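Local coordinates for protein Orf11 (Staphylococcus phage P68, PDB 6O43) that is a potential bacteriophage lysin, thought to break down the cell wall of its staphylococcal host, at residues Ser104-Gln109 with Ile148-Ala153; Pro110-Ala115 with Lys129-Phe134. One frame throughout, in Å; residues are numbered along the deposited sequence.

Contact 1: residues Ser104-Gln109 with Ile148-Ala153; sequences SKQAGQ and IPLTAA
Gln-106, Gly-108 and Gln-109 close over Pro-149, and Gln-106 reaches on to Leu-150, joining, in an all-helical fold, the connection after helix 89-104 to the residues that lead into helix 152-159. Thr-151 N-caps that helix, its OG1 meeting the backbone N of Ala-154. Much of the van der Waals contact comes from the Gln-106 amide. With chi1 at 69°, CG sits between the backbone N and the carbonyl carbon, and the chain runs extended from there. NE2 comes within 3.7 Å of Leu-150 CD1 and 3.9 Å of Pro-149 CG, while OE1 faces both Leu-150 methyls. Glutamine suits this place because its long, flat end can lie against hydrocarbon while NE2 hydrogen-bonds to Arg-145 O. Gly-108 CA packs 4.1 Å from Pro-149 CB; a CB on Gly-108 would collide with Pro-149 CB and be jammed against the carbonyl O of Ala-107. The polar part uses main-chain oxygens. One water donates to both Gln-109 O (2.6 Å) and Pro-149 O (2.9 Å), bridging the loop and the turn. Beside it, Pro-149 CA approaches Gln-109 O to 3.3 Å, a CA-H...O contact with 139° at the hydrogen.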
ATOM      1  N   SER A 104       2.986  -6.521  -7.767  1.00 42.14           N
ATOM      2  CA  SER A 104       3.578  -5.305  -8.317  1.00 39.02           C
ATOM      3  C   SER A 104       4.018  -5.474  -9.765  1.00 41.52           C
ATOM      4  O   SER A 104       4.270  -4.469 -10.439  1.00 41.90           O
ATOM      5  CB  SER A 104       4.775  -4.856  -7.472  1.00 42.84           C
ATOM      6  OG  SER A 104       5.932  -5.613  -7.784  1.00 40.41           O
ATOM      7  N   LYS A 105       4.119  -6.711 -10.259  1.00 42.73           N
ATOM      8  CA  LYS A 105       4.476  -6.976 -11.650  1.00 49.00           C
ATOM      9  C   LYS A 105       3.302  -7.499 -12.473  1.00 45.66           C
ATOM     10  O   LYS A 105       3.507  -7.982 -13.590  1.00 49.72           O
ATOM     11  CB  LYS A 105       5.629  -7.980 -11.722  1.00 49.74           C
ATOM     12  CG  LYS A 105       6.789  -7.716 -10.776  1.00 48.62           C
ATOM     13  CD  LYS A 105       7.834  -8.807 -10.935  1.00 60.63           C
ATOM     14  CE  LYS A 105       8.675  -8.978  -9.684  1.00 63.87           C
ATOM     15  NZ  LYS A 105       9.563 -10.174  -9.777  1.00 73.43           N
ATOM     16  N   GLN A 106       2.083  -7.435 -11.946  1.00 37.15           N
ATOM     17  CA  GLN A 106       0.945  -8.041 -12.625  1.00 37.04           C
ATOM     18  C   GLN A 106       0.476  -7.175 -13.791  1.00 36.61           C
ATOM     19  O   GLN A 106       0.597  -5.947 -13.777  1.00 37.91           O
ATOM     20  CB  GLN A 106      -0.213  -8.257 -11.647  1.00 35.96           C
ATOM     21  CG  GLN A 106      -0.860  -6.968 -11.172  1.00 34.21           C
ATOM     22  CD  GLN A 106      -1.799  -7.179 -10.001  1.00 40.07           C
ATOM     23  OE1 GLN A 106      -2.355  -8.262  -9.823  1.00 43.78           O
ATOM     24  NE2 GLN A 106      -1.972  -6.140  -9.186  1.00 37.21           N
ATOM     25  N   ALA A 107      -0.048  -7.834 -14.817  1.00 37.48           N
ATOM     26  CA  ALA A 107      -0.811  -7.123 -15.827  1.00 47.14           C
ATOM     27  C   ALA A 107      -2.134  -6.653 -15.231  1.00 41.99           C
ATOM     28  O   ALA A 107      -2.597  -7.160 -14.206  1.00 46.26           O
ATOM     29  CB  ALA A 107      -1.065  -8.019 -17.040  1.00 45.97           C
ATOM     30  N   GLY A 108      -2.744  -5.668 -15.869  1.00 40.76           N
ATOM     31  CA  GLY A 108      -4.048  -5.226 -15.427  1.00 46.41           C
ATOM     32  C   GLY A 108      -4.400  -3.855 -15.966  1.00 34.11           C
ATOM     33  O   GLY A 108      -3.696  -3.285 -16.797  1.00 40.05           O
ATOM     34  N   GLN A 109      -5.528  -3.359 -15.474  1.00 40.61           N
ATOM     35  CA  GLN A 109      -6.057  -2.047 -15.808  1.00 40.88           C
ATOM     36  C   GLN A 109      -6.898  -1.580 -14.634  1.00 37.67           C
ATOM     37  O   GLN A 109      -7.331  -2.402 -13.818  1.00 42.30           O
ATOM     38  CB  GLN A 109      -6.903  -2.093 -17.093  1.00 38.91           C
ATOM     39  CG  GLN A 109      -8.215  -2.861 -16.942  1.00 38.15           C
ATOM     40  CD  GLN A 109      -8.876  -3.170 -18.280  1.00 51.42           C
ATOM     41  OE1 GLN A 109      -8.194  -3.347 -19.292  1.00 51.07           O
ATOM     42  NE2 GLN A 109     -10.205  -3.239 -18.288  1.00 45.71           N
ATOM     43  N   ILE A 148      -3.851  -1.198  -7.793  1.00 41.73           N
ATOM     44  CA  ILE A 148      -4.901  -0.535  -8.576  1.00 37.15           C
ATOM     45  C   ILE A 148      -5.801  -1.517  -9.323  1.00 46.62           C
ATOM     46  O   ILE A 148      -7.033  -1.360  -9.263  1.00 44.58           O
ATOM     47  CB  ILE A 148      -4.277   0.516  -9.511  1.00 38.58           C
ATOM     48  CG1 ILE A 148      -3.918   1.781  -8.722  1.00 38.45           C
ATOM     49  CG2 ILE A 148      -5.226   0.842 -10.662  1.00 38.94           C
ATOM     50  CD1 ILE A 148      -2.862   2.629  -9.372  1.00 40.50           C
ATOM     51  N   PRO A 149      -5.281  -2.517 -10.041  1.00 39.30           N
ATOM     52  CA  PRO A 149      -6.171  -3.363 -10.859  1.00 38.04           C
ATOM     53  C   PRO A 149      -7.180  -4.161 -10.055  1.00 55.24           C
ATOM     54  O   PRO A 149      -8.222  -4.538 -10.607  1.00 52.37           O
ATOM     55  CB  PRO A 149      -5.201  -4.297 -11.596  1.00 38.45           C
ATOM     56  CG  PRO A 149      -3.858  -3.650 -11.479  1.00 39.45           C
ATOM     57  CD  PRO A 149      -3.867  -2.892 -10.192  1.00 37.74           C
ATOM     58  N   LEU A 150      -6.921  -4.414  -8.771  1.00 49.15           N
ATOM     59  CA  LEU A 150      -7.605  -5.483  -8.055  1.00 46.89           C
ATOM     60  C   LEU A 150      -8.881  -5.053  -7.341  1.00 44.66           C
ATOM     61  O   LEU A 150      -9.749  -5.901  -7.105  1.00 42.48           O
ATOM     62  CB  LEU A 150      -6.646  -6.118  -7.045  1.00 49.04           C
ATOM     63  CG  LEU A 150      -5.473  -6.829  -7.719  1.00 49.71           C
ATOM     64  CD1 LEU A 150      -4.482  -7.350  -6.695  1.00 43.78           C
ATOM     65  CD2 LEU A 150      -5.995  -7.961  -8.592  1.00 48.56           C
ATOM     66  N   THR A 151      -9.024  -3.781  -6.983  1.00 45.15           N
ATOM     67  CA  THR A 151     -10.230  -3.307  -6.321  1.00 41.17           C
ATOM     68  C   THR A 151     -10.573  -1.921  -6.841  1.00 48.54           C
ATOM     69  O   THR A 151      -9.691  -1.150  -7.229  1.00 43.39           O
ATOM     70  CB  THR A 151     -10.077  -3.256  -4.794  1.00 47.05           C
ATOM     71  OG1 THR A 151      -9.094  -2.274  -4.445  1.00 45.52           O
ATOM     72  CG2 THR A 151      -9.649  -4.612  -4.246  1.00 50.78           C
ATOM     73  N   ALA A 152     -11.873  -1.616  -6.851  1.00 47.63           N
ATOM     74  CA  ALA A 152     -12.309  -0.284  -7.254  1.00 49.81           C
ATOM     75  C   ALA A 152     -11.835   0.770  -6.263  1.00 41.86           C
ATOM     76  O   ALA A 152     -11.501   1.893  -6.656  1.00 45.78           O
ATOM     77  CB  ALA A 152     -13.833  -0.249  -7.397  1.00 46.43           C
ATOM     78  N   ALA A 153     -11.787   0.422  -4.974  1.00 41.72           N
ATOM     79  CA  ALA A 153     -11.351   1.379  -3.961  1.00 47.85           C
ATOM     80  C   ALA A 153      -9.908   1.811  -4.187  1.00 43.20           C
ATOM     81  O   ALA A 153      -9.565   2.982  -3.987  1.00 43.78           O
ATOM     82  CB  ALA A 153     -11.518   0.785  -2.560  1.00 43.57           C
TER
HETATM   83  O   HOH W   1      -9.256  -4.151 -13.339  1.00 42.64           O

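Contact 2: residues Pro110-Ala115 with Lys129-Phe134; sequences PSWYDA and KGNADF
Pro-110 and Trp-112 belong to the long connection between helices 89-104 and 124-136, which doubles back here onto Gly-130, Asn-131 and Phe-134 of the very helix it leads to. The polar centre is a hydrogen bond from Trp-112 NE1 to Asn-131 OD1, 2.7 Å long and nearly straight, with 161° at the hydrogen. OD1 lies almost exactly in the indole plane. Seen from the amide, the C=O...N angle is 127° and NE1 is tilted 29° from the carbonyl plane. A water also donates to OD1, at 2.9 Å, and to Pro-110 O, at 2.7 Å, so two donors grip the amide oxygen and the loop backbone is tied to the same asparagine. Asparagine suits the site: its short side chain, with CG anti to the carbonyl carbon, presents an acceptor close to the helix.

Glycine matters just before it. Trp-112 CZ2 comes edge-on to within 3.7 Å of Gly-130 CA, and a CB there would run into the ring. Pro-110 packs against both the indole and the helix. Its CB rides 3.4 Å above the indole plane, offset toward the rim, and its CG meets Phe-134 CB at 3.8 Å; a compact, rigid ring can serve both neighbours. Helix 152-159 backs the loop: Thr-155 and Tyr-159 pack on the Trp-112 side chain, Trp-156 NE1 bonds to Trp-112 O, and Thr-155 OG1 bonds to Ser-111 N.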
ATOM      1  N   PRO A 110      -7.135  -0.277 -14.508  1.00 40.68           N
ATOM      2  CA  PRO A 110      -7.894   0.221 -13.357  1.00 38.17           C
ATOM      3  C   PRO A 110      -9.328  -0.286 -13.375  1.00 48.83           C
ATOM      4  O   PRO A 110      -9.889  -0.626 -14.420  1.00 42.48           O
ATOM      5  CB  PRO A 110      -7.835   1.747 -13.517  1.00 43.40           C
ATOM      6  CG  PRO A 110      -6.616   1.998 -14.374  1.00 41.53           C
ATOM      7  CD  PRO A 110      -6.606   0.823 -15.334  1.00 47.70           C
ATOM      8  N   SER A 111      -9.913  -0.342 -12.180  1.00 42.81           N
ATOM      9  CA  SER A 111     -11.275  -0.822 -11.965  1.00 52.50           C
ATOM     10  C   SER A 111     -12.108   0.349 -11.459  1.00 44.82           C
ATOM     11  O   SER A 111     -11.961   0.768 -10.306  1.00 42.86           O
ATOM     12  CB  SER A 111     -11.285  -1.984 -10.974  1.00 48.71           C
ATOM     13  OG  SER A 111     -12.584  -2.204 -10.467  1.00 56.36           O
ATOM     14  N   TRP A 112     -12.977   0.879 -12.317  1.00 39.92           N
ATOM     15  CA  TRP A 112     -13.629   2.151 -12.032  1.00 41.27           C
ATOM     16  C   TRP A 112     -14.955   2.012 -11.296  1.00 48.17           C
ATOM     17  O   TRP A 112     -15.481   3.024 -10.817  1.00 46.42           O
ATOM     18  CB  TRP A 112     -13.828   2.933 -13.333  1.00 42.89           C
ATOM     19  CG  TRP A 112     -12.530   3.278 -13.985  1.00 42.18           C
ATOM     20  CD1 TRP A 112     -11.985   2.692 -15.088  1.00 51.64           C
ATOM     21  CD2 TRP A 112     -11.594   4.270 -13.551  1.00 46.48           C
ATOM     22  NE1 TRP A 112     -10.769   3.271 -15.378  1.00 50.47           N
ATOM     23  CE2 TRP A 112     -10.509   4.243 -14.449  1.00 51.10           C
ATOM     24  CE3 TRP A 112     -11.574   5.187 -12.496  1.00 45.48           C
ATOM     25  CZ2 TRP A 112      -9.413   5.095 -14.321  1.00 50.57           C
ATOM     26  CZ3 TRP A 112     -10.483   6.034 -12.371  1.00 54.83           C
ATOM     27  CH2 TRP A 112      -9.420   5.981 -13.279  1.00 47.14           C
ATOM     28  N   TYR A 113     -15.504   0.803 -11.171  1.00 40.79           N
ATOM     29  CA  TYR A 113     -16.737   0.614 -10.424  1.00 37.46           C
ATOM     30  C   TYR A 113     -16.649  -0.649  -9.582  1.00 39.66           C
ATOM     31  O   TYR A 113     -15.924  -1.589  -9.913  1.00 45.80           O
ATOM     32  CB  TYR A 113     -17.967   0.551 -11.349  1.00 40.52           C
ATOM     33  CG  TYR A 113     -18.045  -0.682 -12.222  1.00 41.89           C
ATOM     34  CD1 TYR A 113     -17.415  -0.723 -13.458  1.00 43.78           C
ATOM     35  CD2 TYR A 113     -18.762  -1.798 -11.815  1.00 48.77           C
ATOM     36  CE1 TYR A 113     -17.488  -1.845 -14.263  1.00 49.03           C
ATOM     37  CE2 TYR A 113     -18.846  -2.924 -12.614  1.00 57.24           C
ATOM     38  CZ  TYR A 113     -18.205  -2.943 -13.836  1.00 56.61           C
ATOM     39  OH  TYR A 113     -18.282  -4.060 -14.635  1.00 65.42           O
ATOM     40  N   ASP A 114     -17.404  -0.653  -8.485  1.00 46.72           N
ATOM     41  CA  ASP A 114     -17.424  -1.767  -7.541  1.00 44.72           C
ATOM     42  C   ASP A 114     -18.268  -2.896  -8.123  1.00 49.35           C
ATOM     43  O   ASP A 114     -19.500  -2.808  -8.159  1.00 45.67           O
ATOM     44  CB  ASP A 114     -17.970  -1.294  -6.195  1.00 46.31           C
ATOM     45  CG  ASP A 114     -18.094  -2.416  -5.176  1.00 59.13           C
ATOM     46  OD1 ASP A 114     -17.749  -3.573  -5.497  1.00 59.52           O
ATOM     47  OD2 ASP A 114     -18.537  -2.131  -4.042  1.00 64.45           O
ATOM     48  N   ALA A 115     -17.604  -3.966  -8.568  1.00 56.19           N
ATOM     49  CA  ALA A 115     -18.301  -5.089  -9.182  1.00 59.98           C
ATOM     50  C   ALA A 115     -19.349  -5.709  -8.267  1.00 64.07           C
ATOM     51  O   ALA A 115     -20.191  -6.473  -8.752  1.00 61.67           O
ATOM     52  CB  ALA A 115     -17.296  -6.158  -9.616  1.00 54.66           C
ATOM     53  N   LYS A 129      -7.849   9.356 -18.439  1.00 51.48           N
ATOM     54  CA  LYS A 129      -6.562   9.740 -17.868  1.00 54.29           C
ATOM     55  C   LYS A 129      -6.000   8.630 -16.989  1.00 49.17           C
ATOM     56  O   LYS A 129      -4.809   8.307 -17.072  1.00 49.30           O
ATOM     57  CB  LYS A 129      -6.710  11.042 -17.085  1.00 56.87           C
ATOM     58  CG  LYS A 129      -7.086  12.219 -17.966  1.00 62.95           C
ATOM     59  CD  LYS A 129      -7.615  13.391 -17.162  1.00 72.59           C
ATOM     60  CE  LYS A 129      -8.211  14.443 -18.084  1.00 72.71           C
ATOM     61  NZ  LYS A 129      -7.266  14.798 -19.181  1.00 78.84           N
ATOM     62  N   GLY A 130      -6.847   8.021 -16.158  1.00 47.49           N
ATOM     63  CA  GLY A 130      -6.382   6.944 -15.297  1.00 47.92           C
ATOM     64  C   GLY A 130      -5.935   5.726 -16.083  1.00 50.70           C
ATOM     65  O   GLY A 130      -4.865   5.164 -15.826  1.00 44.45           O
ATOM     66  N   ASN A 131      -6.750   5.304 -17.053  1.00 45.67           N
ATOM     67  CA  ASN A 131      -6.369   4.180 -17.902  1.00 44.89           C
ATOM     68  C   ASN A 131      -5.032   4.435 -18.586  1.00 47.36           C
ATOM     69  O   ASN A 131      -4.177   3.543 -18.648  1.00 43.12           O
ATOM     70  CB  ASN A 131      -7.451   3.913 -18.951  1.00 40.89           C
ATOM     71  CG  ASN A 131      -8.745   3.419 -18.345  1.00 41.75           C
ATOM     72  OD1 ASN A 131      -8.776   2.960 -17.204  1.00 45.16           O
ATOM     73  ND2 ASN A 131      -9.823   3.492 -19.118  1.00 42.20           N
ATOM     74  N   ALA A 132      -4.832   5.649 -19.100  1.00 41.23           N
ATOM     75  CA  ALA A 132      -3.606   5.951 -19.833  1.00 43.71           C
ATOM     76  C   ALA A 132      -2.394   6.001 -18.907  1.00 55.92           C
ATOM     77  O   ALA A 132      -1.323   5.486 -19.250  1.00 44.38           O
ATOM     78  CB  ALA A 132      -3.766   7.272 -20.585  1.00 46.72           C
ATOM     79  N   ASP A 133      -2.536   6.630 -17.737  1.00 53.43           N
ATOM     80  CA  ASP A 133      -1.424   6.675 -16.792  1.00 45.97           C
ATOM     81  C   ASP A 133      -1.007   5.274 -16.376  1.00 44.91           C
ATOM     82  O   ASP A 133       0.186   4.948 -16.352  1.00 46.21           O
ATOM     83  CB  ASP A 133      -1.799   7.501 -15.560  1.00 45.73           C
ATOM     84  CG  ASP A 133      -0.648   7.625 -14.573  1.00 47.09           C
ATOM     85  OD1 ASP A 133       0.265   8.433 -14.831  1.00 48.29           O
ATOM     86  OD2 ASP A 133      -0.649   6.896 -13.558  1.00 52.03           O
ATOM     87  N   PHE A 134      -1.982   4.424 -16.051  1.00 41.48           N
ATOM     88  CA  PHE A 134      -1.656   3.077 -15.597  1.00 45.70           C
ATOM     89  C   PHE A 134      -0.966   2.279 -16.694  1.00 53.51           C
ATOM     90  O   PHE A 134      -0.020   1.525 -16.425  1.00 44.36           O
ATOM     91  CB  PHE A 134      -2.915   2.351 -15.132  1.00 42.47           C
ATOM     92  CG  PHE A 134      -2.626   1.078 -14.401  1.00 44.98           C
ATOM     93  CD1 PHE A 134      -2.287   1.106 -13.056  1.00 39.33           C
ATOM     94  CD2 PHE A 134      -2.662  -0.140 -15.058  1.00 40.77           C
ATOM     95  CE1 PHE A 134      -2.007  -0.056 -12.371  1.00 34.41           C
ATOM     96  CE2 PHE A 134      -2.380  -1.308 -14.381  1.00 39.19           C
ATOM     97  CZ  PHE A 134      -2.048  -1.264 -13.031  1.00 37.60           C
TER
HETATM   98  O   HOH W   2      -9.872   0.248 -16.976  1.00 43.85           O

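In the fold
Contact 2 is nested within the chain loop that contact 1 closes, and consecutive pieces of one connection, 104-109 and 110-115, supply a segment to each. Their centres are 9 Å apart. Contact 1 is a surface contact, held by packing and a water shared between carbonyls; contact 2, though farther from the centre of the chain, is largely buried, and there a direct side-chain hydrogen bond satisfies the indole N-H. Phe-134 couples them: its CZ lies 3.4 Å from Pro-149 CG, and its CE2 equally close to Gly-108 O. Helix 152-159 begins in contact 1 and backs the loop of contact 2, Ala-152 packing on the backbone oxygens of Ser-111 and Tyr-113.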